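Poly-beta-1,6-N-acetyl-D-glucosamine N-deacetylase (Aggregatibacter actinomycetemcomitans, PDB 4U10) probably removes N-acetyl groups from poly-beta-1,6-N-acetyl-D-glucosamine as a metal-dependent polysaccharide deacetylase; this chain is the deacetylase domain of a longer protein. Local coordinates at residues V49-I54 with K202-V207; N109-I112 with I117-P120; L232-I237 with D242-R247. All coordinates share one frame; numbering follows the deposited sequence.

How the contacts relate
From the N terminus, the chain first supplies residues 49-54, the start of helix 51-58, and only after strands 68-75 and 95-99 and the long helix 177-199 does 202-207 return to close contact 1. Within that wide loop, contact 2 closes a short hairpin, 109-112 with 117-120, which lies on the other side of the chain's centre, about 30 Å from contact 1 between centres. Contact 3 follows in series: 232-237 turns back through strand 238-239 to 242-247. Contacts 1 and 3 touch, Val207 CG1 lying 3.4 Å from Arg247 NH2, and both reach the parallel sheet of strands 205-207, 228-230 and 244-245.

Contact 1 of 3, residues V49-I54 with K202-V207; sequences VSWQQI and KPRIMV
Trp51, in the first turn of helix 51-58, receives Ile205 on one face of its indole, a CH-pi contact that, in the polysaccharide deacetylase domain, joins the helix to strand 205-207, which runs parallel to strand 228-230. Ile205 CD1 stands almost straight above the five-membered ring, 3.5 Å from its centroid and 4° off the normal, while CG1 follows over NE1 and CE2. On the other face of the indole lies CB of Ile54, one turn along the same helix. With chi1 at -171°, the ring is swung away from its own backbone N and points at the strand. Its NE1 edge is used as well: a water in the ring plane accepts from Trp51 NE1 and donates to Arg204 O, linking the helix to the backbone just before Ile205.

Arg204 runs past the indole in the opposite direction, extended from CG to NE, with NE near the ring plane beside CD1. The Arg204 and Gln52 side chains cross at about a right angle, their flat ends turned 48° against each other. Arg204 NH2 donates to Gln52 OE1 at 2.8 Å; OE1 lies in the guanidinium plane, but the donor comes from above the amide's carbonyl plane, not along a lone pair. NH1 adds a weak second bond to OE1. Gln52 NE2 is bonded to Asp56, and a salt bridge joins Arg204 NE to Glu140. At the helix start, Ser50 and Gln53 form a capping box: Gln53 N donates to Ser50 OG at 3.2 Å, and Ser50 N returns a bond to Gln53 OE1 at 3.0 Å.

Contact 2 of 3, residues N109-I112 with I117-P120; sequences NQLI and IKLP
Ile112 and Leu119 face each other as the antiparallel hydrogen-bonded pair of a beta hairpin, strands 112-114 and 117-119, which forms a two-stranded sheet of its own at the periphery of the deacetylase domain. Two backbone bonds hold the pair. Ile112 N donates to Leu119 O at 2.8 Å, in the carbonyl plane and on a lone pair, whereas Leu119 N reaches Ile112 O from above that carbonyl's plane. A CA-H...O contact accompanies each bond, from Leu111 CA to Leu119 O and from Lys118 CA to Ile112 O, so both carbonyl oxygens have a second, weaker neighbour.

Leu111 carries the side-chain packing on one side of the hairpin. Its CB sits 3.4 Å from Leu119 O and 3.8 Å from Lys118 CB. From there a chi1 of -44° swings CG to the side of the backbone N, opposite the carbonyl carbon, and the two methyls part over residues 118-120. CD1 goes to Lys118 CB, 3.9 Å away; CD2 lies against Leu119 O and the CA of Pro120. Lys118 crosses this leucine at about a right angle: its CB makes the touch, and the rest of the chain runs on extended, leading its amine away from residues 109-112.

The Ile112 and Leu119 side chains share the other side of the sheet and are buried there. Both rest on Phe124, with Thr106 adding to the packing of Ile112 and Phe25 to that of Leu119, so the hairpin is anchored to neighbouring loops through this side. The Leu119 side chain is about 9 Å from that of the zinc ligand Asp75. Across the pair itself the approach is made at the roots of the side chains, Ile112 CB lying 4.3 Å from Leu119 CB.

Contact 3 of 3, residues L232-I237 with D242-R247; sequences LGQKII and DRYVGR
The Tyr244 ring carries the aliphatic chain of Lys235 on one face, with CD centred 3.8 Å above it in a CH-pi contact, 12° off the normal. Gln234 CG comes to the ring's edge near OH, its amide plane nearly perpendicular to the ring. His229 also meets the tyrosine ring, the two planes about 10° apart, and Phe213 packs edge-to-face with it. Lys235 runs alongside Tyr244 in the opposite direction, its chi1 of 173° carrying the chain over the ring, and a bend at chi4 then brings NZ to two acceptors. NZ forms a salt bridge to Asp242 OD2 at 2.8 Å, entering from above the carboxylate plane, and an apparent bond to Tyr244 O, at 2.5 Å so short that its exact length is doubtful.

The contact brings the loop after strand 228-230 back against strand 244-245 of the three-stranded parallel sheet. Gly246 passes close to the loop, its CA making a CA-H...O contact of 3.3 Å with Lys235 O, and a water donates to both Ile236 O and Gly246 O. Farther along, Arg247 N donates to Leu232 O at 3.0 Å, and Leu232 CD2 comes within 3.8 Å of Arg247 NH2. That guanidinium is held by Ala231 O through NE, and by Ser72 and a salt bridge to the zinc ligand Asp74 through NH1; the Arg247 side chain comes to about 4 Å from a bound zinc ion.

Contact 1 of 3, residues V49-I54 with K202-V207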
loop_
_atom_site.group_PDB
_atom_site.type_symbol
_atom_site.label_atom_id
_atom_site.label_comp_id
_atom_site.label_asym_id
_atom_site.label_seq_id
_atom_site.Cartn_x
_atom_site.Cartn_y
_atom_site.Cartn_z
ATOM N N VAL A 49 7.767 14.095 1.811
ATOM C CA VAL A 49 6.903 14.595 2.857
ATOM C C VAL A 49 6.056 13.446 3.416
ATOM O O VAL A 49 5.838 12.439 2.767
ATOM C CB VAL A 49 5.968 15.687 2.318
ATOM C CG1 VAL A 49 6.810 16.835 1.724
ATOM C CG2 VAL A 49 5.000 15.081 1.319
ATOM N N SER A 50 5.582 13.604 4.636
ATOM C CA SER A 50 4.743 12.602 5.260
ATOM C C SER A 50 3.298 12.841 4.853
ATOM O O SER A 50 2.918 13.943 4.391
ATOM C CB SER A 50 4.847 12.747 6.776
ATOM O OG SER A 50 4.321 14.010 7.208
ATOM N N TRP A 51 2.473 11.807 5.029
ATOM C CA TRP A 51 1.079 11.945 4.778
ATOM C C TRP A 51 0.497 13.053 5.645
ATOM O O TRP A 51 -0.377 13.808 5.194
ATOM C CB TRP A 51 0.340 10.607 4.943
ATOM C CG TRP A 51 -1.048 10.693 4.475
ATOM C CD1 TRP A 51 -2.123 10.601 5.251
ATOM C CD2 TRP A 51 -1.533 10.952 3.132
ATOM N NE1 TRP A 51 -3.251 10.780 4.515
ATOM C CE2 TRP A 51 -2.921 10.977 3.205
ATOM C CE3 TRP A 51 -0.929 11.131 1.881
ATOM C CZ2 TRP A 51 -3.736 11.190 2.087
ATOM C CZ3 TRP A 51 -1.715 11.374 0.810
ATOM C CH2 TRP A 51 -3.122 11.401 0.915
ATOM N N GLN A 52 0.938 13.132 6.880
ATOM C CA GLN A 52 0.461 14.209 7.779
ATOM C C GLN A 52 0.647 15.635 7.169
ATOM O O GLN A 52 -0.249 16.508 7.298
ATOM C CB GLN A 52 1.099 14.042 9.139
ATOM C CG GLN A 52 0.477 14.872 10.225
ATOM C CD GLN A 52 -1.009 14.664 10.395
ATOM O OE1 GLN A 52 -1.458 13.608 10.814
ATOM N NE2 GLN A 52 -1.758 15.704 10.198
ATOM N N GLN A 53 1.767 15.871 6.491
ATOM C CA GLN A 53 2.002 17.152 5.807
ATOM C C GLN A 53 1.033 17.379 4.677
ATOM O O GLN A 53 0.595 18.514 4.440
ATOM C CB GLN A 53 3.431 17.196 5.251
ATOM C CG GLN A 53 4.475 17.362 6.340
ATOM C CD GLN A 53 5.850 17.325 5.771
ATOM O OE1 GLN A 53 6.463 16.263 5.694
ATOM N NE2 GLN A 53 6.287 18.450 5.232
ATOM N N ILE A 54 0.691 16.298 3.961
ATOM C CA ILE A 54 -0.384 16.356 2.974
ATOM C C ILE A 54 -1.707 16.785 3.627
ATOM O O ILE A 54 -2.412 17.655 3.124
ATOM C CB ILE A 54 -0.619 14.985 2.274
ATOM C CG1 ILE A 54 0.646 14.444 1.594
ATOM C CG2 ILE A 54 -1.687 15.100 1.242
ATOM C CD1 ILE A 54 1.298 15.389 0.621
ATOM N N LYS A 202 -7.210 5.089 13.560
ATOM C CA LYS A 202 -7.945 4.485 12.407
ATOM C C LYS A 202 -7.198 4.823 11.145
ATOM O O LYS A 202 -6.800 5.982 10.953
ATOM C CB LYS A 202 -9.350 5.083 12.221
ATOM C CG LYS A 202 -10.458 4.563 13.100
ATOM C CD LYS A 202 -11.729 5.392 12.827
ATOM C CE LYS A 202 -12.990 4.592 13.094
ATOM N NZ LYS A 202 -13.039 3.311 12.303
ATOM N N PRO A 203 -6.985 3.837 10.250
ATOM C CA PRO A 203 -6.366 4.278 9.037
ATOM C C PRO A 203 -7.210 5.312 8.279
ATOM O O PRO A 203 -8.441 5.231 8.276
ATOM C CB PRO A 203 -6.292 2.964 8.188
ATOM C CG PRO A 203 -7.418 2.111 8.720
ATOM C CD PRO A 203 -7.486 2.462 10.176
ATOM N N ARG A 204 -6.564 6.190 7.518
ATOM C CA ARG A 204 -7.294 7.184 6.750
ATOM C C ARG A 204 -6.927 7.150 5.268
ATOM O O ARG A 204 -7.241 8.060 4.488
ATOM C CB ARG A 204 -7.059 8.568 7.356
ATOM C CG ARG A 204 -5.631 8.865 7.610
ATOM C CD ARG A 204 -5.416 10.219 8.335
ATOM N NE ARG A 204 -3.975 10.401 8.501
ATOM C CZ ARG A 204 -3.397 11.413 9.119
ATOM N NH1 ARG A 204 -4.154 12.358 9.662
ATOM N NH2 ARG A 204 -2.062 11.468 9.173
ATOM N N ILE A 205 -6.327 6.052 4.853
ATOM C CA ILE A 205 -6.027 5.795 3.474
ATOM C C ILE A 205 -6.387 4.335 3.232
ATOM O O ILE A 205 -6.062 3.491 4.016
ATOM C CB ILE A 205 -4.511 5.969 3.174
ATOM C CG1 ILE A 205 -3.994 7.373 3.485
ATOM C CG2 ILE A 205 -4.102 5.615 1.744
ATOM C CD1 ILE A 205 -2.471 7.388 3.667
HETATM N N MSE A 206 -7.021 4.085 2.102
HETATM C CA MSE A 206 -7.119 2.713 1.532
HETATM C C MSE A 206 -6.164 2.602 0.405
HETATM O O MSE A 206 -6.213 3.388 -0.576
HETATM C CB MSE A 206 -8.560 2.385 1.201
HETATM C CG MSE A 206 -8.731 1.178 0.248
HETATM SE SE MSE A 206 -8.154 -0.422 1.239
HETATM C CE MSE A 206 -9.725 -0.684 2.279
ATOM N N VAL A 207 -5.296 1.586 0.460
ATOM C CA VAL A 207 -4.486 1.288 -0.687
ATOM C C VAL A 207 -5.003 0.059 -1.388
ATOM O O VAL A 207 -5.080 -1.026 -0.791
ATOM C CB VAL A 207 -2.996 1.103 -0.295
ATOM C CG1 VAL A 207 -2.159 0.891 -1.547
ATOM C CG2 VAL A 207 -2.465 2.295 0.524
HETATM O O HOH W 1 -6.179 10.740 4.879
#

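Contact 2 of 3, residues N109-I112 with I117-P120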
loop_
_atom_site.group_PDB
_atom_site.type_symbol
_atom_site.label_atom_id
_atom_site.label_comp_id
_atom_site.label_asym_id
_atom_site.label_seq_id
_atom_site.Cartn_x
_atom_site.Cartn_y
_atom_site.Cartn_z
ATOM N N ASN A 109 1.571 -19.276 15.074
ATOM C CA ASN A 109 1.662 -20.734 14.942
ATOM C C ASN A 109 1.018 -21.286 13.672
ATOM O O ASN A 109 0.816 -22.510 13.555
ATOM C CB ASN A 109 0.965 -21.343 16.163
ATOM C CG ASN A 109 -0.376 -20.671 16.438
ATOM O OD1 ASN A 109 -0.462 -19.735 17.249
ATOM N ND2 ASN A 109 -1.419 -21.102 15.725
ATOM N N GLN A 110 0.640 -20.379 12.757
ATOM C CA GLN A 110 -0.168 -20.707 11.587
ATOM C C GLN A 110 0.395 -20.100 10.308
ATOM O O GLN A 110 1.024 -19.055 10.331
ATOM C CB GLN A 110 -1.613 -20.220 11.770
ATOM C CG GLN A 110 -2.477 -21.229 12.491
ATOM C CD GLN A 110 -3.808 -20.670 12.966
ATOM O OE1 GLN A 110 -4.365 -19.770 12.367
ATOM N NE2 GLN A 110 -4.329 -21.233 14.043
ATOM N N LEU A 111 0.115 -20.763 9.196
ATOM C CA LEU A 111 0.517 -20.281 7.885
ATOM C C LEU A 111 -0.624 -19.487 7.327
ATOM O O LEU A 111 -1.745 -19.584 7.786
ATOM C CB LEU A 111 0.792 -21.441 6.958
ATOM C CG LEU A 111 1.606 -22.553 7.590
ATOM C CD1 LEU A 111 1.645 -23.810 6.694
ATOM C CD2 LEU A 111 2.953 -21.942 7.911
ATOM N N ILE A 112 -0.321 -18.702 6.313
ATOM C CA ILE A 112 -1.291 -17.807 5.717
ATOM C C ILE A 112 -1.641 -18.372 4.384
ATOM O O ILE A 112 -0.777 -18.415 3.507
ATOM C CB ILE A 112 -0.663 -16.437 5.482
ATOM C CG1 ILE A 112 -0.457 -15.798 6.855
ATOM C CG2 ILE A 112 -1.525 -15.601 4.518
ATOM C CD1 ILE A 112 0.473 -14.677 6.873
ATOM N N ILE A 117 -1.027 -21.755 -2.201
ATOM C CA ILE A 117 -0.035 -22.126 -1.219
ATOM C C ILE A 117 -0.329 -21.518 0.165
ATOM O O ILE A 117 -1.285 -20.771 0.343
ATOM C CB ILE A 117 1.386 -21.734 -1.672
ATOM C CG1 ILE A 117 1.591 -20.206 -1.645
ATOM C CG2 ILE A 117 1.700 -22.373 -3.020
ATOM C CD1 ILE A 117 3.032 -19.733 -1.810
ATOM N N LYS A 118 0.474 -21.905 1.153
ATOM C CA LYS A 118 0.375 -21.391 2.499
ATOM C C LYS A 118 1.743 -20.810 2.875
ATOM O O LYS A 118 2.771 -21.464 2.708
ATOM C CB LYS A 118 -0.067 -22.542 3.412
ATOM C CG LYS A 118 -1.441 -23.097 2.997
ATOM C CD LYS A 118 -1.970 -24.078 4.033
ATOM C CE LYS A 118 -3.097 -24.951 3.458
ATOM N NZ LYS A 118 -3.162 -26.285 4.142
ATOM N N LEU A 119 1.760 -19.574 3.372
ATOM C CA LEU A 119 2.995 -18.870 3.641
ATOM C C LEU A 119 3.356 -18.846 5.156
ATOM O O LEU A 119 2.456 -18.605 5.994
ATOM C CB LEU A 119 2.836 -17.414 3.190
ATOM C CG LEU A 119 2.807 -17.108 1.712
ATOM C CD1 LEU A 119 2.397 -15.634 1.536
ATOM C CD2 LEU A 119 4.174 -17.375 1.122
ATOM N N PRO A 120 4.650 -19.017 5.496
ATOM C CA PRO A 120 5.101 -18.836 6.859
ATOM C C PRO A 120 4.609 -17.495 7.363
ATOM O O PRO A 120 4.486 -16.550 6.574
ATOM C CB PRO A 120 6.631 -18.880 6.732
ATOM C CG PRO A 120 6.909 -19.678 5.502
ATOM C CD PRO A 120 5.778 -19.346 4.582
#

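Contact 3 of 3, residues L232-I237 with D242-R247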
loop_
_atom_site.group_PDB
_atom_site.type_symbol
_atom_site.label_atom_id
_atom_site.label_comp_id
_atom_site.label_asym_id
_atom_site.label_seq_id
_atom_site.Cartn_x
_atom_site.Cartn_y
_atom_site.Cartn_z
ATOM N N LEU A 232 -2.610 3.030 -8.795
ATOM C CA LEU A 232 -1.301 3.070 -9.400
ATOM C C LEU A 232 -1.311 4.196 -10.444
ATOM O O LEU A 232 -1.844 5.295 -10.171
ATOM C CB LEU A 232 -0.911 1.695 -9.947
ATOM C CG LEU A 232 -0.627 0.645 -8.869
ATOM C CD1 LEU A 232 -0.317 -0.726 -9.475
ATOM C CD2 LEU A 232 0.560 1.138 -8.077
ATOM N N GLY A 233 -0.757 3.913 -11.624
ATOM C CA GLY A 233 -0.412 4.929 -12.630
ATOM C C GLY A 233 -1.548 5.416 -13.522
ATOM O O GLY A 233 -1.306 6.086 -14.514
ATOM N N GLN A 234 -2.773 5.095 -13.149
ATOM C CA GLN A 234 -3.972 5.601 -13.809
ATOM C C GLN A 234 -4.287 7.108 -13.540
ATOM O O GLN A 234 -5.348 7.639 -13.957
ATOM C CB GLN A 234 -5.158 4.678 -13.433
ATOM C CG GLN A 234 -5.351 4.282 -11.953
ATOM C CD GLN A 234 -4.826 2.886 -11.595
ATOM O OE1 GLN A 234 -3.621 2.684 -11.518
ATOM N NE2 GLN A 234 -5.730 1.930 -11.359
ATOM N N LYS A 235 -3.379 7.774 -12.820
ATOM C CA LYS A 235 -3.435 9.212 -12.485
ATOM C C LYS A 235 -2.027 9.562 -12.033
ATOM O O LYS A 235 -1.395 8.765 -11.319
ATOM C CB LYS A 235 -4.417 9.469 -11.342
ATOM C CG LYS A 235 -4.428 10.894 -10.813
ATOM C CD LYS A 235 -5.620 11.108 -9.902
ATOM C CE LYS A 235 -5.824 12.571 -9.615
ATOM N NZ LYS A 235 -5.755 12.865 -8.167
ATOM N N ILE A 236 -1.491 10.701 -12.461
ATOM C CA ILE A 236 -0.060 10.939 -12.220
ATOM C C ILE A 236 0.153 12.079 -11.237
ATOM O O ILE A 236 0.914 11.932 -10.268
ATOM C CB ILE A 236 0.743 11.215 -13.518
ATOM C CG1 ILE A 236 0.640 10.039 -14.523
ATOM C CG2 ILE A 236 2.193 11.574 -13.206
ATOM C CD1 ILE A 236 1.197 8.685 -14.111
ATOM N N ILE A 237 -0.527 13.197 -11.477
ATOM C CA ILE A 237 -0.428 14.338 -10.591
ATOM C C ILE A 237 -1.583 14.361 -9.556
ATOM O O ILE A 237 -2.763 14.105 -9.860
ATOM C CB ILE A 237 -0.305 15.671 -11.378
ATOM C CG1 ILE A 237 -1.671 16.269 -11.658
ATOM C CG2 ILE A 237 0.506 15.480 -12.663
ATOM C CD1 ILE A 237 -2.174 17.131 -10.509
ATOM N N ASP A 242 -7.073 16.102 -3.121
ATOM C CA ASP A 242 -7.560 14.970 -3.951
ATOM C C ASP A 242 -7.834 13.751 -3.088
ATOM O O ASP A 242 -7.067 13.464 -2.169
ATOM C CB ASP A 242 -6.553 14.598 -5.033
ATOM C CG ASP A 242 -6.535 15.607 -6.179
ATOM O OD1 ASP A 242 -7.365 16.545 -6.160
ATOM O OD2 ASP A 242 -5.697 15.463 -7.074
ATOM N N ARG A 243 -8.952 13.090 -3.363
ATOM C CA ARG A 243 -9.314 11.811 -2.779
ATOM C C ARG A 243 -8.605 10.658 -3.497
ATOM O O ARG A 243 -8.044 9.757 -2.862
ATOM C CB ARG A 243 -10.824 11.618 -2.893
ATOM C CG ARG A 243 -11.646 12.634 -2.103
ATOM C CD ARG A 243 -13.084 12.720 -2.688
ATOM N NE ARG A 243 -14.112 13.166 -1.731
ATOM C CZ ARG A 243 -14.171 14.366 -1.142
ATOM N NH1 ARG A 243 -13.255 15.325 -1.366
ATOM N NH2 ARG A 243 -15.171 14.604 -0.297
ATOM N N TYR A 244 -8.613 10.719 -4.826
ATOM C CA TYR A 244 -8.007 9.687 -5.720
ATOM C C TYR A 244 -6.532 9.996 -5.915
ATOM O O TYR A 244 -6.194 10.993 -6.556
ATOM C CB TYR A 244 -8.745 9.725 -7.073
ATOM C CG TYR A 244 -8.266 8.853 -8.229
ATOM C CD1 TYR A 244 -7.330 7.816 -8.072
ATOM C CD2 TYR A 244 -8.798 9.049 -9.483
ATOM C CE1 TYR A 244 -6.933 7.056 -9.164
ATOM C CE2 TYR A 244 -8.431 8.286 -10.569
ATOM C CZ TYR A 244 -7.504 7.292 -10.414
ATOM O OH TYR A 244 -7.191 6.560 -11.543
ATOM N N VAL A 245 -5.659 9.162 -5.372
ATOM C CA VAL A 245 -4.230 9.454 -5.399
ATOM C C VAL A 245 -3.564 8.443 -6.313
ATOM O O VAL A 245 -3.746 7.271 -6.122
ATOM C CB VAL A 245 -3.661 9.290 -4.008
ATOM C CG1 VAL A 245 -2.139 9.450 -4.071
ATOM C CG2 VAL A 245 -4.300 10.284 -3.060
ATOM N N GLY A 246 -2.876 8.875 -7.353
ATOM C CA GLY A 246 -2.094 7.981 -8.207
ATOM C C GLY A 246 -0.671 7.790 -7.767
ATOM O O GLY A 246 -0.072 8.630 -7.072
ATOM N N ARG A 247 -0.099 6.671 -8.177
ATOM C CA ARG A 247 1.214 6.301 -7.768
ATOM C C ARG A 247 1.984 5.707 -8.935
ATOM O O ARG A 247 1.403 5.090 -9.861
ATOM C CB ARG A 247 1.124 5.277 -6.606
ATOM C CG ARG A 247 0.308 5.703 -5.368
ATOM C CD ARG A 247 0.560 4.713 -4.224
ATOM N NE ARG A 247 0.031 3.369 -4.574
ATOM C CZ ARG A 247 0.273 2.247 -3.900
ATOM N NH1 ARG A 247 1.060 2.247 -2.833
ATOM N NH2 ARG A 247 -0.233 1.083 -4.310
HETATM O O HOH W 2 1.908 10.329 -8.273
#